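PDB 1WV8: DUF1902 domain-containing protein from Thermus thermophilus, which is of unknown function but belongs to a family grouped with the Met-repressor-like proteins and pairs with a second copy of itself. Local coordinates for residues A39-A42 and V43-E47. Numbering follows the deposited sequence.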
ATOM      1  N   ALA A  39       5.196   8.792  -6.060  1.00 42.85           N
ATOM      2  CA  ALA A  39       5.674  10.096  -6.491  1.00 46.51           C
ATOM      3  C   ALA A  39       4.642  10.737  -7.419  1.00 51.39           C
ATOM      4  O   ALA A  39       4.162  11.848  -7.162  1.00 50.35           O
ATOM      5  CB  ALA A  39       7.012   9.947  -7.207  1.00 36.18           C
ATOM      6  N   LYS A  40       4.283  10.030  -8.491  1.00 47.94           N
ATOM      7  CA  LYS A  40       3.312  10.564  -9.441  1.00 43.36           C
ATOM      8  C   LYS A  40       1.994  10.946  -8.762  1.00 43.47           C
ATOM      9  O   LYS A  40       1.439  12.011  -9.035  1.00 41.02           O
ATOM     10  CB  LYS A  40       3.066   9.556 -10.565  1.00 46.51           C
ATOM     11  CG  LYS A  40       4.314   9.230 -11.369  1.00 58.23           C
ATOM     12  CD  LYS A  40       4.011   8.354 -12.574  1.00 63.23           C
ATOM     13  CE  LYS A  40       5.254   8.186 -13.445  1.00 70.86           C
ATOM     14  NZ  LYS A  40       4.988   7.426 -14.700  1.00 63.61           N
ATOM     15  N   LEU A  41       1.505  10.092  -7.866  1.00 31.95           N
ATOM     16  CA  LEU A  41       0.250  10.353  -7.166  1.00 36.73           C
ATOM     17  C   LEU A  41       0.273  11.638  -6.336  1.00 45.81           C
ATOM     18  O   LEU A  41      -0.703  12.387  -6.304  1.00 44.40           O
ATOM     19  CB  LEU A  41      -0.101   9.160  -6.267  1.00 37.31           C
ATOM     20  CG  LEU A  41      -0.966   8.039  -6.869  1.00 46.70           C
ATOM     21  CD1 LEU A  41      -0.644   7.875  -8.323  1.00 38.36           C
ATOM     22  CD2 LEU A  41      -0.735   6.727  -6.118  1.00 27.82           C
ATOM     23  N   ALA A  42       1.394  11.880  -5.667  1.00 44.39           N
ATOM     24  CA  ALA A  42       1.558  13.057  -4.824  1.00 53.21           C
ATOM     25  C   ALA A  42       1.273  14.337  -5.590  1.00 52.02           C
ATOM     26  O   ALA A  42       0.766  15.308  -5.032  1.00 57.49           O
ATOM     27  CB  ALA A  42       2.969  13.096  -4.261  1.00 36.67           C
ATOM     28  N   VAL A  43       1.598  14.326  -6.876  1.00 54.87           N
ATOM     29  CA  VAL A  43       1.386  15.485  -7.730  1.00 55.45           C
ATOM     30  C   VAL A  43      -0.029  15.523  -8.307  1.00 57.84           C
ATOM     31  O   VAL A  43      -0.765  16.491  -8.112  1.00 57.66           O
ATOM     32  CB  VAL A  43       2.385  15.492  -8.898  1.00 49.09           C
ATOM     33  CG1 VAL A  43       2.187  16.731  -9.731  1.00 57.09           C
ATOM     34  CG2 VAL A  43       3.810  15.426  -8.373  1.00 51.39           C
HETATM   35  N   MSE A  44      -0.404  14.460  -9.009  1.00 53.26           N
HETATM   36  CA  MSE A  44      -1.714  14.371  -9.644  1.00 50.06           C
HETATM   37  C   MSE A  44      -2.959  14.438  -8.770  1.00 49.36           C
HETATM   38  O   MSE A  44      -3.917  15.126  -9.116  1.00 55.67           O
HETATM   39  CB  MSE A  44      -1.798  13.097 -10.470  1.00 59.24           C
HETATM   40  CG  MSE A  44      -0.972  13.110 -11.727  1.00 71.83           C
HETATM   41 SE   MSE A  44      -1.393  11.524 -12.724  1.00102.56          SE
HETATM   42  CE  MSE A  44      -3.304  11.801 -12.943  1.00 55.36           C
ATOM     43  N   VAL A  45      -2.965  13.711  -7.657  1.00 43.73           N
ATOM     44  CA  VAL A  45      -4.134  13.682  -6.781  1.00 45.68           C
ATOM     45  C   VAL A  45      -4.635  15.046  -6.297  1.00 52.44           C
ATOM     46  O   VAL A  45      -5.835  15.308  -6.317  1.00 53.07           O
ATOM     47  CB  VAL A  45      -3.889  12.762  -5.559  1.00 46.19           C
ATOM     48  CG1 VAL A  45      -5.022  12.911  -4.552  1.00 33.03           C
ATOM     49  CG2 VAL A  45      -3.809  11.310  -6.023  1.00 42.42           C
ATOM     50  N   PRO A  46      -3.731  15.934  -5.855  1.00 59.58           N
ATOM     51  CA  PRO A  46      -4.241  17.233  -5.400  1.00 65.28           C
ATOM     52  C   PRO A  46      -4.954  17.904  -6.569  1.00 65.02           C
ATOM     53  O   PRO A  46      -6.119  18.315  -6.459  1.00 54.00           O
ATOM     54  CB  PRO A  46      -2.973  17.978  -4.981  1.00 63.63           C
ATOM     55  CG  PRO A  46      -2.048  16.860  -4.563  1.00 67.00           C
ATOM     56  CD  PRO A  46      -2.274  15.846  -5.663  1.00 56.99           C
ATOM     57  N   GLU A  47      -4.239  17.983  -7.689  1.00 62.45           N
ATOM     58  CA  GLU A  47      -4.746  18.581  -8.921  1.00 67.51           C
ATOM     59  C   GLU A  47      -6.140  18.079  -9.276  1.00 69.96           C
ATOM     60  O   GLU A  47      -7.041  18.876  -9.536  1.00 72.40           O
ATOM     61  CB  GLU A  47      -3.805  18.274 -10.088  1.00 62.16           C
ATOM     62  CG  GLU A  47      -2.352  18.632  -9.844  1.00 79.08           C
ATOM     63  CD  GLU A  47      -1.463  18.296 -11.034  1.00 84.50           C
ATOM     64  OE1 GLU A  47      -1.569  17.163 -11.554  1.00 90.91           O
ATOM     65  OE2 GLU A  47      -0.654  19.156 -11.444  1.00 86.45           O
TER
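Pro46 rests its ring against the carbonyl of Ala42, because Pro46 N has no hydrogen to give to Ala42 O. Ring atom CD of Pro46 stands 3.2 Å from Ala42 O, and CG comes equally near, so carbon meets oxygen and the helix kinks. Just before it, two amides keep the i to i-4 pattern: Val45 N donates to Leu41 O at 2.9 Å, with the donor 18° out of the Leu41 carbonyl plane, and Met44 N makes a nearly straight bond to Lys40 O (171° at the hydrogen). Val43 N is the i-3 exception, a bent bond to Lys40 O at 3.2 Å from above the carbonyl plane. A kink and a missing backbone bond commonly mark a proline inside a helix, here helix 34-51, which packs on a mixed beta-sheet. Leu41 and Val45 form the buried side, reaching Val6 and Leu4 of strand 3-11 and Leu62 of strand 61-69, while Pro46 meets Phe72 of the second subunit. With Val45 CG1 anti to the backbone N (chi1 171°), CG2 lies beside that N and touches Leu41 O at 3.3 Å. Val43, by contrast, is exposed, and the extended Lys40 side chain, though exposed, reaches Thr29 and hydrogen-bonds Glu30 O through NZ.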